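Local coordinates for aminoacyl-tRNA synthetase (Cryptosporidium parvum, PDB 5F9Z), which probably attaches proline to its cognate tRNA in an ATP-dependent reaction, with halofuginone and an ATP analogue bound in its class II catalytic core, at residues Leu203-Val208 / Ile284-Asp289. Numbering follows the deposited sequence.
Sequences LATPVV and IMTHGD
The carbonyl oxygen of L203 takes two hydrogen bonds at once, one from H287 across the contact and one from T205 two residues on. NE2 of H287 lies 3.0 Å from O of L203; the donor sits in the carbonyl plane, and the oxygen lies within 10° of the imidazole plane. Histidine suits this place, its flat ring aiming an in-plane N-H at the carbonyl, 154° at the hydrogen. OG1 of T205, 3.0 Å from the same O of L203, comes instead from well above the carbonyl plane, so the two donors do not compete for one direction. Threonine's branched CB carries both hydroxyl and methyl; chi1 -56° turns OG1 back to L203 and CG2 toward OG1 of T286, at 3.6 Å. That hydroxyl is bonded to O of V282 one turn back, and against the methyl of T205 it makes a van der Waals contact.

The ring edge also meets O of A204, 3.0 Å from CE1 of H287. Alanine's single methyl fits obliquely beside the ring, CB 3.6 Å from NE2, off the plane opposite T286 CG2. Within the helix, the preceding T286 lays this methyl over one imidazole face, a nonpolar cover offset toward the rim. CD of P206 lies 4.4 Å from CG2 of T286, a looser contact; both residues pack on A412 of helix 393-417. A204, with positive phi, turns the chain out of helix 181-202. A histidine in the last turn of helix 278-287 thus docks, edge on, against a buried backbone carbonyl just past the C-terminal end of helix 181-202, tying the loop that follows to the end of helix 278-287 within the class II synthetase core.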
ATOM      1  N   LEU A 203      -7.880  -1.864   0.968  1.00 21.66           N
ATOM      2  CA  LEU A 203      -7.300  -2.134  -0.341  1.00 21.33           C
ATOM      3  C   LEU A 203      -7.471  -3.581  -0.787  1.00 23.58           C
ATOM      4  O   LEU A 203      -7.050  -3.920  -1.899  1.00 26.08           O
ATOM      5  CB  LEU A 203      -5.811  -1.772  -0.339  1.00 19.79           C
ATOM      6  CG  LEU A 203      -5.466  -0.345   0.092  1.00 18.59           C
ATOM      7  CD1 LEU A 203      -3.962  -0.136   0.079  1.00 19.03           C
ATOM      8  CD2 LEU A 203      -6.159   0.672  -0.799  1.00 17.80           C
ATOM      9  N   ALA A 204      -8.068  -4.435   0.049  1.00 21.96           N
ATOM     10  CA  ALA A 204      -8.283  -5.849  -0.274  1.00 22.82           C
ATOM     11  C   ALA A 204      -6.976  -6.548  -0.641  1.00 23.62           C
ATOM     12  O   ALA A 204      -6.963  -7.511  -1.412  1.00 23.83           O
ATOM     13  CB  ALA A 204      -9.315  -6.012  -1.394  1.00 21.66           C
ATOM     14  N   THR A 205      -5.864  -6.071  -0.081  1.00 22.95           N
ATOM     15  CA  THR A 205      -4.544  -6.592  -0.400  1.00 22.90           C
ATOM     16  C   THR A 205      -4.009  -7.386   0.781  1.00 26.93           C
ATOM     17  O   THR A 205      -3.863  -6.825   1.877  1.00 28.19           O
ATOM     18  CB  THR A 205      -3.589  -5.454  -0.752  1.00 20.98           C
ATOM     19  OG1 THR A 205      -4.145  -4.677  -1.822  1.00 20.22           O
ATOM     20  CG2 THR A 205      -2.239  -6.007  -1.184  1.00 21.45           C
ATOM     21  N   PRO A 206      -3.704  -8.672   0.613  1.00 27.59           N
ATOM     22  CA  PRO A 206      -3.210  -9.460   1.747  1.00 26.04           C
ATOM     23  C   PRO A 206      -1.769  -9.110   2.082  1.00 24.38           C
ATOM     24  O   PRO A 206      -0.935  -8.905   1.197  1.00 23.51           O
ATOM     25  CB  PRO A 206      -3.334 -10.905   1.250  1.00 27.73           C
ATOM     26  CG  PRO A 206      -3.186 -10.793  -0.229  1.00 28.72           C
ATOM     27  CD  PRO A 206      -3.814  -9.475  -0.616  1.00 29.31           C
ATOM     28  N   VAL A 207      -1.485  -9.035   3.383  1.00 24.60           N
ATOM     29  CA  VAL A 207      -0.144  -8.773   3.886  1.00 27.49           C
ATOM     30  C   VAL A 207       0.130  -9.718   5.049  1.00 29.47           C
ATOM     31  O   VAL A 207      -0.787 -10.267   5.664  1.00 30.75           O
ATOM     32  CB  VAL A 207       0.051  -7.305   4.332  1.00 26.82           C
ATOM     33  CG1 VAL A 207      -0.053  -6.364   3.139  1.00 25.23           C
ATOM     34  CG2 VAL A 207      -0.963  -6.934   5.403  1.00 26.78           C
ATOM     35  N   VAL A 208       1.413  -9.904   5.342  1.00 29.93           N
ATOM     36  CA  VAL A 208       1.862 -10.787   6.412  1.00 30.96           C
ATOM     37  C   VAL A 208       2.474  -9.929   7.511  1.00 31.16           C
ATOM     38  O   VAL A 208       3.495  -9.265   7.294  1.00 30.68           O
ATOM     39  CB  VAL A 208       2.867 -11.832   5.903  1.00 31.20           C
ATOM     40  CG1 VAL A 208       3.371 -12.688   7.055  1.00 31.28           C
ATOM     41  CG2 VAL A 208       2.230 -12.699   4.829  1.00 31.43           C
ATOM     42  N   ILE A 284      -2.805  -2.038  -7.055  1.00 24.85           N
ATOM     43  CA  ILE A 284      -3.005  -2.127  -8.501  1.00 24.72           C
ATOM     44  C   ILE A 284      -2.479  -3.455  -9.028  1.00 25.64           C
ATOM     45  O   ILE A 284      -3.164  -4.165  -9.776  1.00 26.93           O
ATOM     46  CB  ILE A 284      -2.331  -0.939  -9.210  1.00 24.39           C
ATOM     47  CG1 ILE A 284      -3.008   0.376  -8.824  1.00 26.20           C
ATOM     48  CG2 ILE A 284      -2.358  -1.132 -10.719  1.00 24.24           C
ATOM     49  CD1 ILE A 284      -2.165   1.596  -9.128  1.00 26.12           C
ATOM     50  N   MET A 285      -1.249  -3.812  -8.647  1.00 25.07           N
ATOM     51  CA  MET A 285      -0.646  -5.047  -9.137  1.00 27.39           C
ATOM     52  C   MET A 285      -1.400  -6.275  -8.649  1.00 27.12           C
ATOM     53  O   MET A 285      -1.418  -7.305  -9.334  1.00 28.29           O
ATOM     54  CB  MET A 285       0.818  -5.121  -8.702  1.00 28.30           C
ATOM     55  CG  MET A 285       1.683  -3.988  -9.226  1.00 29.58           C
ATOM     56  SD  MET A 285       3.364  -4.059  -8.581  1.00 31.20           S
ATOM     57  CE  MET A 285       4.147  -2.763  -9.536  1.00 32.80           C
ATOM     58  N   THR A 286      -2.029  -6.187  -7.477  1.00 25.74           N
ATOM     59  CA  THR A 286      -2.708  -7.346  -6.908  1.00 24.14           C
ATOM     60  C   THR A 286      -3.974  -7.690  -7.686  1.00 25.09           C
ATOM     61  O   THR A 286      -4.211  -8.855  -8.021  1.00 27.24           O
ATOM     62  CB  THR A 286      -3.039  -7.086  -5.437  1.00 22.69           C
ATOM     63  OG1 THR A 286      -1.829  -6.855  -4.703  1.00 21.86           O
ATOM     64  CG2 THR A 286      -3.766  -8.272  -4.839  1.00 23.37           C
ATOM     65  N   HIS A 287      -4.796  -6.686  -7.992  1.00 24.57           N
ATOM     66  CA  HIS A 287      -6.132  -6.926  -8.522  1.00 25.81           C
ATOM     67  C   HIS A 287      -6.252  -6.720 -10.026  1.00 28.23           C
ATOM     68  O   HIS A 287      -7.141  -7.314 -10.645  1.00 30.14           O
ATOM     69  CB  HIS A 287      -7.149  -6.020  -7.820  1.00 24.56           C
ATOM     70  CG  HIS A 287      -7.140  -6.145  -6.328  1.00 23.97           C
ATOM     71  ND1 HIS A 287      -7.410  -7.330  -5.679  1.00 23.53           N
ATOM     72  CD2 HIS A 287      -6.900  -5.231  -5.358  1.00 22.51           C
ATOM     73  CE1 HIS A 287      -7.332  -7.142  -4.374  1.00 23.22           C
ATOM     74  NE2 HIS A 287      -7.025  -5.876  -4.153  1.00 22.66           N
ATOM     75  N   GLY A 288      -5.394  -5.898 -10.627  1.00 24.51           N
ATOM     76  CA  GLY A 288      -5.547  -5.585 -12.037  1.00 27.30           C
ATOM     77  C   GLY A 288      -5.424  -6.814 -12.917  1.00 29.88           C
ATOM     78  O   GLY A 288      -4.715  -7.770 -12.597  1.00 33.38           O
ATOM     79  N   ASP A 289      -6.132  -6.785 -14.041  1.00 27.69           N
ATOM     80  CA  ASP A 289      -6.116  -7.889 -14.993  1.00 29.49           C
ATOM     81  C   ASP A 289      -5.731  -7.347 -16.368  1.00 32.33           C
ATOM     82  O   ASP A 289      -5.199  -6.239 -16.513  1.00 32.99           O
ATOM     83  CB  ASP A 289      -7.467  -8.624 -14.997  1.00 30.75           C
ATOM     84  CG  ASP A 289      -8.650  -7.696 -15.242  1.00 31.76           C
ATOM     85  OD1 ASP A 289      -8.517  -6.723 -16.013  1.00 32.36           O
ATOM     86  OD2 ASP A 289      -9.727  -7.952 -14.663  1.00 30.52           O
TER